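Local coordinates for protein acyl-ACP thioesterase (Bacteroides thetaiotaomicron, PDB 2ESS) that probably hydrolyses the thioester of fatty acyl-ACP to release free fatty acids, and binds calcium, at residues G174-L188 against M204-F218. Numbering follows the deposited sequence.
With CA (calcium ion), chain B.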
ATOM      1  N   GLY A 174       3.903  16.834   0.027  1.00 37.54           N
ATOM      2  CA  GLY A 174       5.055  16.945  -0.842  1.00 33.84           C
ATOM      3  C   GLY A 174       6.281  16.295  -0.261  1.00 32.94           C
ATOM      4  O   GLY A 174       7.375  16.497  -0.766  1.00 36.13           O
ATOM      5  N   HIS A 175       6.125  15.480   0.778  1.00 34.24           N
ATOM      6  CA  HIS A 175       7.319  14.798   1.253  0.50 35.16           C
ATOM      7  C   HIS A 175       7.171  13.284   1.198  1.00 34.66           C
ATOM      8  O   HIS A 175       6.085  12.736   1.039  1.00 36.23           O
ATOM      9  CB  HIS A 175       7.771  15.299   2.633  0.50 36.24           C
ATOM     10  CG  HIS A 175       6.714  15.215   3.684  0.50 37.18           C
ATOM     11  ND1 HIS A 175       6.313  16.305   4.427  0.50 40.69           N
ATOM     12  CD2 HIS A 175       5.981  14.166   4.123  0.50 36.59           C
ATOM     13  CE1 HIS A 175       5.372  15.930   5.278  0.50 43.16           C
ATOM     14  NE2 HIS A 175       5.146  14.640   5.108  0.50 41.78           N
ATOM     15  N   VAL A 176       8.320  12.628   1.254  1.00 32.44           N
ATOM     16  CA  VAL A 176       8.380  11.203   1.306  1.00 33.96           C
ATOM     17  C   VAL A 176       7.672  10.745   2.560  1.00 34.48           C
ATOM     18  O   VAL A 176       7.957  11.212   3.656  1.00 33.17           O
ATOM     19  CB  VAL A 176       9.832  10.691   1.263  1.00 33.52           C
ATOM     20  CG1 VAL A 176       9.854   9.164   1.494  1.00 31.85           C
ATOM     21  CG2 VAL A 176      10.413  11.033  -0.030  1.00 29.09           C
ATOM     22  N   ASN A 177       6.714   9.846   2.396  1.00 35.84           N
ATOM     23  CA  ASN A 177       5.864   9.504   3.502  1.00 37.96           C
ATOM     24  C   ASN A 177       6.528   8.496   4.460  1.00 36.97           C
ATOM     25  O   ASN A 177       7.500   7.803   4.113  1.00 35.10           O
ATOM     26  CB  ASN A 177       4.415   9.204   3.020  1.00 38.90           C
ATOM     27  CG  ASN A 177       4.181   7.775   2.608  1.00 44.16           C
ATOM     28  OD1 ASN A 177       4.648   6.870   3.249  1.00 40.66           O
ATOM     29  ND2 ASN A 177       3.357   7.571   1.565  1.00 41.23           N
ATOM     30  N   SER A 178       6.035   8.507   5.693  1.00 37.88           N
ATOM     31  CA  SER A 178       6.543   7.685   6.779  1.00 41.16           C
ATOM     32  C   SER A 178       6.711   6.209   6.448  1.00 39.87           C
ATOM     33  O   SER A 178       7.704   5.565   6.844  1.00 39.31           O
ATOM     34  CB  SER A 178       5.553   7.765   7.943  1.00 43.12           C
ATOM     35  OG  SER A 178       5.401   9.084   8.367  1.00 52.33           O
ATOM     36  N   ILE A 179       5.724   5.678   5.720  1.00 38.46           N
ATOM     37  CA  ILE A 179       5.666   4.267   5.374  1.00 38.66           C
ATOM     38  C   ILE A 179       6.624   3.910   4.252  1.00 36.73           C
ATOM     39  O   ILE A 179       7.169   2.815   4.223  1.00 34.90           O
ATOM     40  CB  ILE A 179       4.215   3.872   4.978  1.00 42.10           C
ATOM     41  CG1 ILE A 179       3.272   4.170   6.130  1.00 46.22           C
ATOM     42  CG2 ILE A 179       4.109   2.408   4.648  1.00 42.73           C
ATOM     43  CD1 ILE A 179       3.762   3.664   7.453  1.00 38.62           C
ATOM     44  N   ARG A 180       6.822   4.825   3.312  1.00 35.05           N
ATOM     45  CA  ARG A 180       7.725   4.579   2.220  1.00 32.43           C
ATOM     46  C   ARG A 180       9.149   4.452   2.720  1.00 32.65           C
ATOM     47  O   ARG A 180       9.893   3.642   2.197  1.00 32.49           O
ATOM     48  CB  ARG A 180       7.622   5.684   1.172  1.00 34.84           C
ATOM     49  CG  ARG A 180       6.295   5.637   0.419  1.00 38.38           C
ATOM     50  CD  ARG A 180       6.302   4.508  -0.571  1.00 38.94           C
ATOM     51  NE  ARG A 180       4.958   4.174  -1.012  1.00 50.70           N
ATOM     52  CZ  ARG A 180       4.700   3.273  -1.964  1.00 57.68           C
ATOM     53  NH1 ARG A 180       5.696   2.642  -2.584  1.00 58.65           N
ATOM     54  NH2 ARG A 180       3.445   3.015  -2.314  1.00 60.95           N
ATOM     55  N   TYR A 181       9.526   5.201   3.759  1.00 32.20           N
ATOM     56  CA  TYR A 181      10.848   4.989   4.348  1.00 33.14           C
ATOM     57  C   TYR A 181      11.033   3.573   4.895  1.00 33.21           C
ATOM     58  O   TYR A 181      12.111   3.009   4.766  1.00 30.62           O
ATOM     59  CB  TYR A 181      11.119   5.958   5.468  1.00 35.50           C
ATOM     60  CG  TYR A 181      11.385   7.388   5.092  1.00 35.98           C
ATOM     61  CD1 TYR A 181      12.536   7.766   4.373  1.00 34.74           C
ATOM     62  CD2 TYR A 181      10.519   8.391   5.505  1.00 36.16           C
ATOM     63  CE1 TYR A 181      12.801   9.117   4.076  1.00 35.40           C
ATOM     64  CE2 TYR A 181      10.779   9.735   5.215  1.00 35.02           C
ATOM     65  CZ  TYR A 181      11.922  10.095   4.514  1.00 31.02           C
ATOM     66  OH  TYR A 181      12.116  11.450   4.285  1.00 34.83           O
ATOM     67  N   ILE A 182      10.005   3.049   5.565  1.00 33.19           N
ATOM     68  CA  ILE A 182      10.015   1.670   6.072  1.00 34.62           C
ATOM     69  C   ILE A 182      10.262   0.658   4.954  1.00 36.11           C
ATOM     70  O   ILE A 182      11.170  -0.186   5.062  1.00 35.16           O
ATOM     71  CB  ILE A 182       8.706   1.328   6.814  1.00 33.22           C
ATOM     72  CG1 ILE A 182       8.564   2.236   8.050  1.00 36.52           C
ATOM     73  CG2 ILE A 182       8.687  -0.147   7.234  1.00 32.62           C
ATOM     74  CD1 ILE A 182       7.255   2.003   8.870  1.00 33.86           C
ATOM     75  N   GLU A 183       9.472   0.738   3.885  1.00 35.55           N
ATOM     76  CA  GLU A 183       9.661  -0.132   2.722  1.00 38.62           C
ATOM     77  C   GLU A 183      11.074  -0.075   2.152  1.00 34.31           C
ATOM     78  O   GLU A 183      11.673  -1.108   1.869  1.00 33.50           O
ATOM     79  CB  GLU A 183       8.702   0.229   1.594  1.00 39.51           C
ATOM     80  CG  GLU A 183       7.224  -0.123   1.870  1.00 56.52           C
ATOM     81  CD  GLU A 183       6.279   0.215   0.673  1.00 54.49           C
ATOM     82  OE1 GLU A 183       6.808   0.437  -0.462  1.00 56.74           O
ATOM     83  OE2 GLU A 183       5.027   0.246   0.884  1.00 62.72           O
ATOM     84  N   HIS A 184      11.606   1.132   1.955  1.00 31.77           N
ATOM     85  CA  HIS A 184      12.957   1.230   1.380  1.00 31.97           C
ATOM     86  C   HIS A 184      14.044   0.646   2.313  1.00 29.63           C
ATOM     87  O   HIS A 184      14.979   0.040   1.858  1.00 30.98           O
ATOM     88  CB  HIS A 184      13.272   2.670   0.973  1.00 32.37           C
ATOM     89  CG  HIS A 184      12.374   3.191  -0.110  1.00 38.57           C
ATOM     90  ND1 HIS A 184      12.197   2.533  -1.310  1.00 46.02           N
ATOM     91  CD2 HIS A 184      11.586   4.292  -0.165  1.00 43.33           C
ATOM     92  CE1 HIS A 184      11.334   3.207  -2.054  1.00 47.76           C
ATOM     93  NE2 HIS A 184      10.955   4.280  -1.384  1.00 43.79           N
ATOM     94  N   ILE A 185      13.903   0.830   3.621  1.00 34.29           N
ATOM     95  CA  ILE A 185      14.878   0.314   4.570  1.00 34.27           C
ATOM     96  C   ILE A 185      14.863  -1.214   4.555  1.00 35.57           C
ATOM     97  O   ILE A 185      15.925  -1.874   4.486  1.00 31.91           O
ATOM     98  CB  ILE A 185      14.617   0.895   6.000  1.00 36.23           C
ATOM     99  CG1 ILE A 185      14.974   2.387   6.025  1.00 33.62           C
ATOM    100  CG2 ILE A 185      15.430   0.159   7.070  1.00 31.18           C
ATOM    101  CD1 ILE A 185      14.399   3.101   7.178  1.00 38.02           C
ATOM    102  N   LEU A 186      13.656  -1.767   4.597  1.00 33.26           N
ATOM    103  CA  LEU A 186      13.487  -3.226   4.610  1.00 35.45           C
ATOM    104  C   LEU A 186      13.937  -3.853   3.314  1.00 32.25           C
ATOM    105  O   LEU A 186      14.386  -4.985   3.338  1.00 31.37           O
ATOM    106  CB  LEU A 186      12.074  -3.644   4.991  1.00 35.37           C
ATOM    107  CG  LEU A 186      11.747  -3.226   6.456  1.00 40.54           C
ATOM    108  CD1 LEU A 186      10.398  -3.753   6.887  1.00 40.31           C
ATOM    109  CD2 LEU A 186      12.844  -3.671   7.457  1.00 46.54           C
ATOM    110  N   ASP A 187      13.956  -3.095   2.211  1.00 34.45           N
ATOM    111  CA  ASP A 187      14.559  -3.606   0.944  1.00 34.23           C
ATOM    112  C   ASP A 187      16.074  -3.709   0.946  1.00 35.11           C
ATOM    113  O   ASP A 187      16.616  -4.273   0.034  1.00 35.50           O
ATOM    114  CB  ASP A 187      14.122  -2.786  -0.284  1.00 37.08           C
ATOM    115  CG  ASP A 187      12.630  -3.018  -0.666  1.00 41.82           C
ATOM    116  OD1 ASP A 187      12.105  -4.104  -0.350  1.00 43.08           O
ATOM    117  OD2 ASP A 187      11.993  -2.124  -1.287  1.00 38.40           O
ATOM    118  N   LEU A 188      16.763  -3.179   1.955  1.00 33.92           N
ATOM    119  CA  LEU A 188      18.210  -3.327   2.051  1.00 33.25           C
ATOM    120  C   LEU A 188      18.641  -4.750   2.403  1.00 35.59           C
ATOM    121  O   LEU A 188      19.770  -5.115   2.120  1.00 35.04           O
ATOM    122  CB  LEU A 188      18.780  -2.378   3.122  1.00 34.53           C
ATOM    123  CG  LEU A 188      18.629  -0.887   2.831  1.00 36.06           C
ATOM    124  CD1 LEU A 188      18.862  -0.096   4.098  1.00 37.29           C
ATOM    125  CD2 LEU A 188      19.578  -0.451   1.663  1.00 39.63           C
HETATM  126  N   MSE A 204      11.736   3.219  14.016  1.00 28.78           N
HETATM  127  CA  MSE A 204      11.927   4.338  13.099  1.00 31.85           C
HETATM  128  C   MSE A 204      12.072   5.586  13.950  1.00 33.02           C
HETATM  129  O   MSE A 204      11.348   5.757  14.971  1.00 33.16           O
HETATM  130  CB  MSE A 204      10.702   4.539  12.237  1.00 34.14           C
HETATM  131  CG  MSE A 204      10.477   3.433  11.239  1.00 38.27           C
HETATM  132 SE   MSE A 204      11.994   3.444   9.906  0.75 39.87          SE
HETATM  133  CE  MSE A 204      12.132   5.343   9.287  1.00 38.67           C
ATOM    134  N   ALA A 205      13.007   6.439  13.536  1.00 32.71           N
ATOM    135  CA  ALA A 205      13.119   7.814  14.048  1.00 32.65           C
ATOM    136  C   ALA A 205      13.047   8.763  12.863  1.00 33.07           C
ATOM    137  O   ALA A 205      13.832   8.661  11.932  1.00 33.20           O
ATOM    138  CB  ALA A 205      14.438   8.011  14.797  1.00 32.27           C
ATOM    139  N   TYR A 206      12.134   9.716  12.918  1.00 31.21           N
ATOM    140  CA  TYR A 206      11.865  10.578  11.752  1.00 31.35           C
ATOM    141  C   TYR A 206      12.500  11.892  12.087  1.00 32.60           C
ATOM    142  O   TYR A 206      12.079  12.589  13.012  1.00 33.61           O
ATOM    143  CB  TYR A 206      10.359  10.717  11.495  1.00 31.39           C
ATOM    144  CG  TYR A 206       9.751   9.423  11.036  1.00 34.97           C
ATOM    145  CD1 TYR A 206       9.912   8.998   9.705  1.00 38.41           C
ATOM    146  CD2 TYR A 206       9.074   8.598  11.910  1.00 36.99           C
ATOM    147  CE1 TYR A 206       9.408   7.779   9.265  1.00 36.42           C
ATOM    148  CE2 TYR A 206       8.551   7.379  11.461  1.00 30.75           C
ATOM    149  CZ  TYR A 206       8.707   6.993  10.151  1.00 33.93           C
ATOM    150  OH  TYR A 206       8.194   5.785   9.735  1.00 36.81           O
ATOM    151  N   VAL A 207      13.557  12.209  11.361  1.00 33.76           N
ATOM    152  CA  VAL A 207      14.404  13.341  11.700  1.00 35.28           C
ATOM    153  C   VAL A 207      14.102  14.603  10.878  1.00 37.57           C
ATOM    154  O   VAL A 207      14.112  15.702  11.402  1.00 35.92           O
ATOM    155  CB  VAL A 207      15.884  12.936  11.586  1.00 34.92           C
ATOM    156  CG1 VAL A 207      16.809  14.095  12.011  1.00 38.28           C
ATOM    157  CG2 VAL A 207      16.120  11.659  12.412  1.00 33.90           C
ATOM    158  N   ALA A 208      13.875  14.437   9.587  1.00 34.62           N
ATOM    159  CA  ALA A 208      13.731  15.546   8.668  1.00 33.01           C
ATOM    160  C   ALA A 208      13.037  15.027   7.425  1.00 33.25           C
ATOM    161  O   ALA A 208      12.860  13.806   7.267  1.00 34.34           O
ATOM    162  CB  ALA A 208      15.054  16.130   8.320  1.00 29.69           C
ATOM    163  N   GLU A 209      12.656  15.946   6.547  1.00 35.26           N
ATOM    164  CA  GLU A 209      11.828  15.635   5.393  1.00 37.71           C
ATOM    165  C   GLU A 209      12.664  15.505   4.149  1.00 36.81           C
ATOM    166  O   GLU A 209      13.692  16.147   4.025  1.00 36.90           O
ATOM    167  CB  GLU A 209      10.758  16.718   5.168  1.00 38.05           C
ATOM    168  CG  GLU A 209       9.828  16.929   6.319  1.00 44.27           C
ATOM    169  CD  GLU A 209       8.857  15.753   6.603  1.00 65.30           C
ATOM    170  OE1 GLU A 209       8.987  14.662   5.997  1.00 71.94           O
ATOM    171  OE2 GLU A 209       7.944  15.925   7.453  1.00 72.70           O
ATOM    172  N   SER A 210      12.192  14.652   3.239  1.00 35.15           N
ATOM    173  CA  SER A 210      12.735  14.495   1.890  1.00 36.36           C
ATOM    174  C   SER A 210      11.635  14.816   0.894  1.00 34.09           C
ATOM    175  O   SER A 210      10.454  14.594   1.173  1.00 31.08           O
ATOM    176  CB  SER A 210      13.174  13.050   1.641  1.00 36.89           C
ATOM    177  OG  SER A 210      14.224  12.724   2.512  1.00 49.98           O
ATOM    178  N   TYR A 211      12.049  15.290  -0.271  1.00 30.44           N
ATOM    179  CA  TYR A 211      11.147  15.743  -1.316  1.00 33.29           C
ATOM    180  C   TYR A 211      11.387  14.955  -2.610  1.00 34.79           C
ATOM    181  O   TYR A 211      12.400  14.234  -2.766  1.00 35.88           O
ATOM    182  CB  TYR A 211      11.397  17.218  -1.572  1.00 35.81           C
ATOM    183  CG  TYR A 211      11.314  18.017  -0.297  1.00 38.84           C
ATOM    184  CD1 TYR A 211      10.097  18.327   0.264  1.00 42.98           C
ATOM    185  CD2 TYR A 211      12.465  18.412   0.372  1.00 46.25           C
ATOM    186  CE1 TYR A 211      10.018  19.048   1.468  1.00 51.03           C
ATOM    187  CE2 TYR A 211      12.400  19.128   1.573  1.00 52.16           C
ATOM    188  CZ  TYR A 211      11.177  19.436   2.110  1.00 46.27           C
ATOM    189  OH  TYR A 211      11.116  20.142   3.281  1.00 52.27           O
ATOM    190  N   PHE A 212      10.472  15.131  -3.544  1.00 33.96           N
ATOM    191  CA  PHE A 212      10.585  14.492  -4.848  1.00 35.33           C
ATOM    192  C   PHE A 212      11.899  14.863  -5.510  1.00 33.98           C
ATOM    193  O   PHE A 212      12.266  16.032  -5.535  1.00 32.73           O
ATOM    194  CB  PHE A 212       9.442  14.925  -5.769  1.00 36.22           C
ATOM    195  CG  PHE A 212       9.622  14.463  -7.187  1.00 37.39           C
ATOM    196  CD1 PHE A 212      10.367  15.231  -8.101  1.00 38.31           C
ATOM    197  CD2 PHE A 212       9.077  13.268  -7.594  1.00 36.88           C
ATOM    198  CE1 PHE A 212      10.572  14.793  -9.419  1.00 39.19           C
ATOM    199  CE2 PHE A 212       9.262  12.814  -8.897  1.00 39.24           C
ATOM    200  CZ  PHE A 212      10.008  13.580  -9.820  1.00 40.74           C
ATOM    201  N   GLY A 213      12.586  13.878  -6.078  1.00 32.35           N
ATOM    202  CA  GLY A 213      13.873  14.115  -6.707  1.00 33.30           C
ATOM    203  C   GLY A 213      15.101  14.076  -5.803  1.00 35.59           C
ATOM    204  O   GLY A 213      16.226  14.018  -6.321  1.00 36.38           O
ATOM    205  N   ASP A 214      14.922  14.097  -4.475  1.00 35.92           N
ATOM    206  CA  ASP A 214      16.059  13.994  -3.567  1.00 35.23           C
ATOM    207  C   ASP A 214      16.722  12.608  -3.681  1.00 34.22           C
ATOM    208  O   ASP A 214      16.037  11.616  -3.879  1.00 33.31           O
ATOM    209  CB  ASP A 214      15.619  14.226  -2.117  1.00 36.98           C
ATOM    210  CG  ASP A 214      15.292  15.700  -1.792  1.00 37.70           C
ATOM    211  OD1 ASP A 214      15.681  16.637  -2.548  1.00 41.21           O
ATOM    212  OD2 ASP A 214      14.626  15.907  -0.747  1.00 40.44           O
ATOM    213  N   GLU A 215      18.047  12.557  -3.587  1.00 34.30           N
ATOM    214  CA  GLU A 215      18.796  11.307  -3.562  1.00 37.45           C
ATOM    215  C   GLU A 215      18.927  10.869  -2.117  1.00 36.45           C
ATOM    216  O   GLU A 215      19.539  11.535  -1.292  1.00 38.88           O
ATOM    217  CB  GLU A 215      20.185  11.492  -4.176  1.00 38.36           C
ATOM    218  CG  GLU A 215      21.124  10.273  -4.040  1.00 43.97           C
ATOM    219  CD  GLU A 215      22.629  10.669  -4.028  1.00 50.49           C
ATOM    220  OE1 GLU A 215      23.118  11.306  -3.025  1.00 57.69           O
ATOM    221  OE2 GLU A 215      23.318  10.329  -5.028  1.00 61.62           O
ATOM    222  N   LEU A 216      18.331   9.741  -1.806  1.00 35.74           N
ATOM    223  CA  LEU A 216      18.450   9.167  -0.496  1.00 33.09           C
ATOM    224  C   LEU A 216      19.589   8.156  -0.510  1.00 34.10           C
ATOM    225  O   LEU A 216      19.659   7.296  -1.379  1.00 33.45           O
ATOM    226  CB  LEU A 216      17.149   8.507  -0.148  1.00 35.71           C
ATOM    227  CG  LEU A 216      15.936   9.451  -0.143  1.00 35.71           C
ATOM    228  CD1 LEU A 216      14.727   8.628   0.103  1.00 36.29           C
ATOM    229  CD2 LEU A 216      16.066  10.556   0.875  1.00 36.97           C
ATOM    230  N   SER A 217      20.507   8.289   0.428  1.00 33.12           N
ATOM    231  CA  SER A 217      21.578   7.313   0.636  1.00 33.40           C
ATOM    232  C   SER A 217      21.346   6.604   1.993  1.00 34.11           C
ATOM    233  O   SER A 217      20.819   7.197   2.950  1.00 33.08           O
ATOM    234  CB  SER A 217      22.952   7.965   0.557  1.00 33.31           C
ATOM    235  OG  SER A 217      22.949   9.222   1.179  1.00 43.35           O
ATOM    236  N   PHE A 218      21.734   5.332   2.026  1.00 31.45           N
ATOM    237  CA  PHE A 218      21.443   4.444   3.130  1.00 31.94           C
ATOM    238  C   PHE A 218      22.738   3.950   3.712  1.00 33.54           C
ATOM    239  O   PHE A 218      23.580   3.456   2.988  1.00 32.17           O
ATOM    240  CB  PHE A 218      20.622   3.245   2.659  1.00 32.56           C
ATOM    241  CG  PHE A 218      19.259   3.614   2.169  1.00 30.36           C
ATOM    242  CD1 PHE A 218      19.087   4.221   0.949  1.00 31.41           C
ATOM    243  CD2 PHE A 218      18.154   3.402   2.949  1.00 35.81           C
ATOM    244  CE1 PHE A 218      17.832   4.599   0.517  1.00 30.43           C
ATOM    245  CE2 PHE A 218      16.927   3.755   2.509  1.00 34.12           C
ATOM    246  CZ  PHE A 218      16.770   4.362   1.286  1.00 36.72           C
TER
HETATM  247 CA    CA B 248       3.630  12.957   5.502  1.00 69.48          CA
HETATM  248  O   HOH W   1       7.983  16.712  -3.179  1.00 36.88           O
HETATM  249  O   HOH W   2      10.047  12.908   4.375  1.00 26.69           O
HETATM  250  O   HOH W   3       4.245  11.037   6.414  1.00 36.55           O
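The imidazole of His-175, in one of two conformers, lies over the carboxylate of Glu-209, the two planes 9° apart, with Glu-209 OE1 3.3 Å from His-175 CG. A bend at chi2 (-68°) folds the glutamate back over the ring, whose NE2 binds the calcium ion at 2.3 Å, a site Asp-171 shares. Val-176 N donates to Ser-210 O at 2.9 Å, tying the backbones together. Tyr-181 points its hydroxyl at the same loop: it accepts from Ser-210 OG at 3.0 Å and donates to a water that also joins Val-176 O, Glu-209 OE1 and Ser-210 N. Tyr-181 CD2 comes up to the rim of the Tyr-206 ring near its plane, 4.0 Å from Tyr-206 CE1. Tyr-206 OH gives its proton to Ser-178 O in the helix's first turn, from above the carbonyl plane; a phenylalanine here would probably leave that carbonyl without this donor. Farther along helix 178-186, Ile-185 CD1 meets the selenium of Met-204 (selenomethionine) tip to tip, and after it Leu-188 CD1 packs on Phe-218 CD2. The helix rests on its hot-dog sheet by apolar contacts, while polar bonds concentrate at its N-terminal end, where the shared water probably helps hold the calcium-binding turn.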